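Local coordinates for protein alpha-glucosidase (Bacteroides thetaiotaomicron, PDB 5XFM) that probably hydrolyses beta-L-arabinopyranosides and alpha-galactosides as a bifunctional glycoside hydrolase of family 97, at residues A[557-561]-A[594-598]; A[600-606]-A[618-624]. The protein carries 1 engineered substitution. All blocks are in the same frame, centred on the assembly; numbering follows the deposited sequence.

Contact 1: residues A[557-561]-A[594-598]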
loop_
_atom_site.group_PDB
_atom_site.type_symbol
_atom_site.label_atom_id
_atom_site.label_comp_id
_atom_site.label_asym_id
_atom_site.label_seq_id
_atom_site.Cartn_x
_atom_site.Cartn_y
_atom_site.Cartn_z
ATOM N N THR A 557 10.852 -10.000 -6.207
ATOM C CA THR A 557 11.477 -8.860 -5.553
ATOM C C THR A 557 12.424 -9.351 -4.469
ATOM O O THR A 557 12.043 -10.155 -3.619
ATOM C CB THR A 557 10.429 -7.912 -4.933
ATOM O OG1 THR A 557 9.643 -7.320 -5.974
ATOM C CG2 THR A 557 11.107 -6.808 -4.124
ATOM N N ARG A 558 13.658 -8.865 -4.489
ATOM C CA ARG A 558 14.627 -9.272 -3.484
ATOM C C ARG A 558 15.215 -8.048 -2.784
ATOM O O ARG A 558 15.704 -7.113 -3.431
ATOM C CB ARG A 558 15.720 -10.139 -4.115
ATOM C CG ARG A 558 15.174 -11.445 -4.701
ATOM C CD ARG A 558 15.953 -12.687 -4.271
ATOM N NE ARG A 558 17.223 -12.858 -4.971
ATOM C CZ ARG A 558 17.393 -13.634 -6.038
ATOM N NH1 ARG A 558 16.370 -14.307 -6.549
ATOM N NH2 ARG A 558 18.589 -13.737 -6.603
ATOM N N PHE A 559 15.142 -8.056 -1.455
ATOM C CA PHE A 559 15.760 -7.015 -0.644
ATOM C C PHE A 559 17.258 -7.253 -0.569
ATOM O O PHE A 559 17.710 -8.337 -0.203
ATOM C CB PHE A 559 15.136 -6.978 0.755
ATOM C CG PHE A 559 15.788 -5.996 1.691
ATOM C CD1 PHE A 559 15.655 -4.630 1.486
ATOM C CD2 PHE A 559 16.504 -6.438 2.797
ATOM C CE1 PHE A 559 16.247 -3.719 2.353
ATOM C CE2 PHE A 559 17.097 -5.535 3.673
ATOM C CZ PHE A 559 16.969 -4.172 3.449
ATOM N N VAL A 560 18.023 -6.235 -0.941
ATOM C CA VAL A 560 19.475 -6.336 -0.983
ATOM C C VAL A 560 20.105 -5.678 0.236
ATOM O O VAL A 560 20.910 -6.292 0.932
ATOM C CB VAL A 560 20.036 -5.682 -2.260
ATOM C CG1 VAL A 560 21.536 -5.895 -2.350
ATOM C CG2 VAL A 560 19.337 -6.243 -3.491
ATOM N N ASP A 561 19.734 -4.427 0.495
ATOM C CA ASP A 561 20.262 -3.724 1.662
ATOM C C ASP A 561 19.418 -2.499 1.964
ATOM O O ASP A 561 18.583 -2.113 1.156
ATOM C CB ASP A 561 21.722 -3.315 1.441
ATOM C CG ASP A 561 22.418 -2.918 2.732
ATOM O OD1 ASP A 561 22.016 -3.425 3.803
ATOM O OD2 ASP A 561 23.360 -2.099 2.677
ATOM N N LEU A 594 28.139 -4.920 -2.123
ATOM C CA LEU A 594 26.958 -5.747 -2.304
ATOM C C LEU A 594 27.344 -7.095 -2.877
ATOM O O LEU A 594 28.295 -7.212 -3.663
ATOM C CB LEU A 594 25.948 -5.055 -3.225
ATOM C CG LEU A 594 25.570 -3.610 -2.898
ATOM C CD1 LEU A 594 24.626 -3.053 -3.951
ATOM C CD2 LEU A 594 24.935 -3.535 -1.524
ATOM N N ASP A 595 26.586 -8.109 -2.483
ATOM C CA ASP A 595 26.692 -9.425 -3.080
ATOM C C ASP A 595 25.462 -9.614 -3.957
ATOM O O ASP A 595 24.349 -9.785 -3.460
ATOM C CB ASP A 595 26.785 -10.508 -1.999
ATOM C CG ASP A 595 26.943 -11.907 -2.574
ATOM O OD1 ASP A 595 27.528 -12.052 -3.670
ATOM O OD2 ASP A 595 26.475 -12.867 -1.926
ATOM N N LEU A 596 25.668 -9.548 -5.267
ATOM C CA LEU A 596 24.564 -9.593 -6.217
ATOM C C LEU A 596 24.582 -10.855 -7.069
ATOM O O LEU A 596 25.107 -10.846 -8.180
ATOM C CB LEU A 596 24.574 -8.351 -7.111
ATOM C CG LEU A 596 24.567 -7.005 -6.384
ATOM C CD1 LEU A 596 24.460 -5.864 -7.377
ATOM C CD2 LEU A 596 23.434 -6.944 -5.369
ATOM N N GLU A 597 24.029 -11.937 -6.528
ATOM C CA GLU A 597 23.895 -13.201 -7.254
ATOM C C GLU A 597 23.280 -12.955 -8.631
ATOM O O GLU A 597 23.717 -13.536 -9.625
ATOM C CB GLU A 597 23.050 -14.199 -6.460
ATOM C CG GLU A 597 22.471 -15.330 -7.299
ATOM C CD GLU A 597 21.595 -16.275 -6.496
ATOM O OE1 GLU A 597 21.478 -16.082 -5.268
ATOM O OE2 GLU A 597 21.028 -17.216 -7.096
ATOM N N MET A 598 22.271 -12.084 -8.658
ATOM C CA MET A 598 21.607 -11.623 -9.876
ATOM C C MET A 598 22.538 -11.463 -11.071
ATOM O O MET A 598 22.275 -11.970 -12.160
ATOM C CB MET A 598 20.951 -10.255 -9.638
ATOM C CG MET A 598 20.514 -9.954 -8.216
ATOM S SD MET A 598 19.036 -10.863 -7.750
ATOM C CE MET A 598 18.643 -10.058 -6.203
#
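Arg558 and Val560 meet Leu594, Leu596 and Met598 across two layers of the C-terminal beta-domain, where an edge strand of the antiparallel sheet faces the end of strand 590-595 and the 3-10 turn that follows it. The touching parts run 169° apart, but Val560 CA and Leu594 CA stand 7.6 Å from each other and no hydrogen bond links the segments: side chains join these layers, an arrangement consistent with a beta-sandwich.

The apolar part centres on Val560. With chi1 at -175°, CG1 swings anti to the backbone N, toward Leu596, and meets its CD2 at 3.7 Å, the two side chains crossing at about a right angle. Leu594 CD2 adds a looser contact to Val560 CG1 at 4.2 Å, and Leu580 of the neighbouring strand 577-584 touches both Val560 and Leu596.

Van der Waals contact joins Met598 to Arg558. The bends at chi2 and chi3 (chi3 -77°) curl the arginine round the thioether methyl, with Met598 CE 3.6 Å from Arg558 CB and 3.4 Å from Arg558 NE.

The charged part is divided. Glu556 forms a salt bridge with Arg558 NH1; Glu597 offers a long one, OE1 lying 4.0 Å from Arg558 NH2 and off the guanidinium plane, an attraction of charge without a directed N-H. With an alanine in place of Arg558, Glu556 and Glu597 would probably each lose this positive charge, and the Met598 methyl the chain it packs against. Arg558 NH2 also approaches Met598 SD obliquely, at 3.1 Å.

Contact 2: residues A[600-606]-A[618-624]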
loop_
_atom_site.group_PDB
_atom_site.type_symbol
_atom_site.label_atom_id
_atom_site.label_comp_id
_atom_site.label_asym_id
_atom_site.label_seq_id
_atom_site.Cartn_x
_atom_site.Cartn_y
_atom_site.Cartn_z
ATOM N N ALA A 600 25.778 -12.258 -11.389
ATOM C CA ALA A 600 26.712 -13.367 -11.624
ATOM C C ALA A 600 28.082 -12.925 -12.137
ATOM O O ALA A 600 28.808 -12.217 -11.450
ATOM C CB ALA A 600 26.091 -14.368 -12.598
ATOM N N GLY A 601 28.412 -13.336 -13.357
ATOM C CA GLY A 601 29.637 -12.923 -14.020
ATOM C C GLY A 601 29.253 -12.207 -15.298
ATOM O O GLY A 601 29.628 -12.623 -16.395
ATOM N N LYS A 602 28.519 -11.111 -15.150
ATOM C CA LYS A 602 27.879 -10.460 -16.286
ATOM C C LYS A 602 28.257 -8.989 -16.453
ATOM O O LYS A 602 28.848 -8.369 -15.565
ATOM C CB LYS A 602 26.361 -10.585 -16.129
ATOM C CG LYS A 602 25.865 -12.024 -16.098
ATOM C CD LYS A 602 24.352 -12.082 -15.967
ATOM C CE LYS A 602 23.880 -13.496 -15.659
ATOM N NZ LYS A 602 22.397 -13.584 -15.607
ATOM N N THR A 603 27.904 -8.442 -17.610
ATOM C CA THR A 603 28.069 -7.021 -17.864
ATOM C C THR A 603 26.729 -6.332 -17.736
ATOM O O THR A 603 25.824 -6.579 -18.531
ATOM C CB THR A 603 28.641 -6.746 -19.272
ATOM O OG1 THR A 603 29.901 -7.411 -19.434
ATOM C CG2 THR A 603 28.817 -5.249 -19.495
ATOM N N VAL A 604 26.599 -5.462 -16.743
ATOM C CA VAL A 604 25.324 -4.810 -16.500
ATOM C C VAL A 604 25.350 -3.366 -16.982
ATOM O O VAL A 604 26.413 -2.738 -17.037
ATOM C CB VAL A 604 24.949 -4.842 -15.001
ATOM C CG1 VAL A 604 24.833 -6.276 -14.513
ATOM C CG2 VAL A 604 25.975 -4.080 -14.174
ATOM N N ALA A 605 24.171 -2.848 -17.326
ATOM C CA ALA A 605 24.017 -1.434 -17.658
ATOM C C ALA A 605 23.933 -0.635 -16.369
ATOM O O ALA A 605 23.109 -0.933 -15.503
ATOM C CB ALA A 605 22.779 -1.206 -18.514
ATOM N N LEU A 606 24.780 0.382 -16.241
ATOM C CA LEU A 606 24.854 1.130 -14.994
ATOM C C LEU A 606 24.459 2.596 -15.153
ATOM O O LEU A 606 25.080 3.349 -15.904
ATOM C CB LEU A 606 26.270 1.039 -14.419
ATOM C CG LEU A 606 26.604 1.978 -13.261
ATOM C CD1 LEU A 606 25.745 1.641 -12.061
ATOM C CD2 LEU A 606 28.085 1.917 -12.907
ATOM N N THR A 618 26.852 3.920 -18.129
ATOM C CA THR A 618 28.060 3.199 -18.503
ATOM C C THR A 618 27.806 1.701 -18.414
ATOM O O THR A 618 26.661 1.266 -18.272
ATOM C CB THR A 618 29.252 3.576 -17.609
ATOM O OG1 THR A 618 28.896 3.390 -16.235
ATOM C CG2 THR A 618 29.636 5.019 -17.821
ATOM N N SER A 619 28.873 0.912 -18.494
ATOM C CA SER A 619 28.765 -0.529 -18.301
ATOM C C SER A 619 29.587 -0.940 -17.092
ATOM O O SER A 619 30.551 -0.263 -16.732
ATOM C CB SER A 619 29.245 -1.292 -19.534
ATOM O OG SER A 619 30.661 -1.318 -19.582
ATOM N N LEU A 620 29.207 -2.049 -16.463
ATOM C CA LEU A 620 29.952 -2.542 -15.313
ATOM C C LEU A 620 30.046 -4.066 -15.306
ATOM O O LEU A 620 29.030 -4.760 -15.312
ATOM C CB LEU A 620 29.310 -2.051 -14.012
ATOM C CG LEU A 620 29.967 -2.484 -12.699
ATOM C CD1 LEU A 620 31.383 -1.929 -12.599
ATOM C CD2 LEU A 620 29.131 -2.062 -11.496
ATOM N N LYS A 621 31.274 -4.578 -15.308
ATOM C CA LYS A 621 31.520 -6.016 -15.216
ATOM C C LYS A 621 31.478 -6.497 -13.777
ATOM O O LYS A 621 32.272 -6.063 -12.940
ATOM C CB LYS A 621 32.868 -6.397 -15.836
ATOM C CG LYS A 621 32.868 -6.535 -17.351
ATOM C CD LYS A 621 32.638 -5.241 -18.106
ATOM C CE LYS A 621 32.620 -5.530 -19.602
ATOM N NZ LYS A 621 32.359 -4.338 -20.447
ATOM N N VAL A 622 30.544 -7.398 -13.495
ATOM C CA VAL A 622 30.432 -7.979 -12.168
ATOM C C VAL A 622 31.049 -9.373 -12.224
ATOM O O VAL A 622 30.629 -10.218 -13.010
ATOM C CB VAL A 622 28.966 -8.041 -11.707
ATOM C CG1 VAL A 622 28.854 -8.729 -10.350
ATOM C CG2 VAL A 622 28.376 -6.638 -11.655
ATOM N N LYS A 623 32.062 -9.592 -11.391
ATOM C CA LYS A 623 32.830 -10.837 -11.392
ATOM C C LYS A 623 32.033 -11.990 -10.755
ATOM O O LYS A 623 31.067 -11.745 -10.040
ATOM C CB LYS A 623 34.185 -10.584 -10.709
ATOM C CG LYS A 623 35.057 -11.796 -10.411
ATOM C CD LYS A 623 35.382 -12.493 -11.731
ATOM C CE LYS A 623 36.800 -12.981 -11.812
ATOM N NZ LYS A 623 37.593 -11.995 -12.605
ATOM N N GLU A 624 32.468 -13.231 -10.987
ATOM C CA GLU A 624 31.789 -14.453 -10.544
ATOM C C GLU A 624 31.455 -14.514 -9.061
ATOM O O GLU A 624 30.562 -15.253 -8.647
ATOM C CB GLU A 624 32.665 -15.660 -10.905
ATOM C CG GLU A 624 32.274 -16.365 -12.180
ATOM C CD GLU A 624 30.810 -16.752 -12.178
ATOM O OE1 GLU A 624 30.395 -17.494 -11.262
ATOM O OE2 GLU A 624 30.069 -16.304 -13.077
#
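Val604 and Leu620 lie side by side and point the same way in a beta hairpin of the C-terminal beta-domain, formed by strands 603-609 and 615-621. The N-to-C directions of the strand segments are 145° apart, antiparallel with a marked twist. Val604-Leu620 and Leu606-Thr618 are hydrogen-bonded pairs, whereas Thr603-Lys621 and Ala605-Ser619 are non-hydrogen-bonded pairs whose side chains project from the other face.

On the face of Val604, Leu606, Thr618 and Leu620, the valine puts CG2 between its backbone N and carbonyl carbon, which sets this methyl against Leu620 O at 3.3 Å and beside Leu620 CB at 3.9 Å. Val622 CG2 approaches the same methyl, Val604 CG2, at 4.3 Å, and Phe599 touches both valines from the preceding loop. Next along, Leu606 runs beside Thr618, with CD2 3.7 Å from Thr618 OG1; Ile638 and Cys640 of strand 636-641 pack against the leucine, which is buried.

The opposite face is more polar. The bend at chi2 (67°) lays the aliphatic chain of Lys621 alongside Thr603: CE is 3.3 Å from Thr603 OG1, and the threonine CG2 touches the same methylene. Thr603 CG2 also meets Ser619 CB diagonally, between the two non-hydrogen-bonded pairs, at 4.0 Å.

The backbone fixes this register. Val604 and Leu620 exchange two bonds, as do Leu606 and Thr618. One step further along, Val622 N donates to Lys602 O at 2.8 Å, nearly straight (174°).

Overall arrangement
From the N-terminal side, strand 556-563 is the first strand of the six-stranded sheet and one of its edges. The chain then passes through 567-574 and 577-584 to strand 590-595, where contact 1 closes a loop of 32 residues. Contact 2 opens almost at once with 600-606 and closes over a shorter span of 11 residues at 618-624. The contacts are therefore in series, neither nested nor crossed, with centres 14 Å apart. Contact 1 joins the first edge strand to the two-stranded sheet; contact 2 builds the other edge of the six-stranded sheet. Strand 627-632 then returns to pair with 590-595, and 636-641 lies between 577-584 and 603-609.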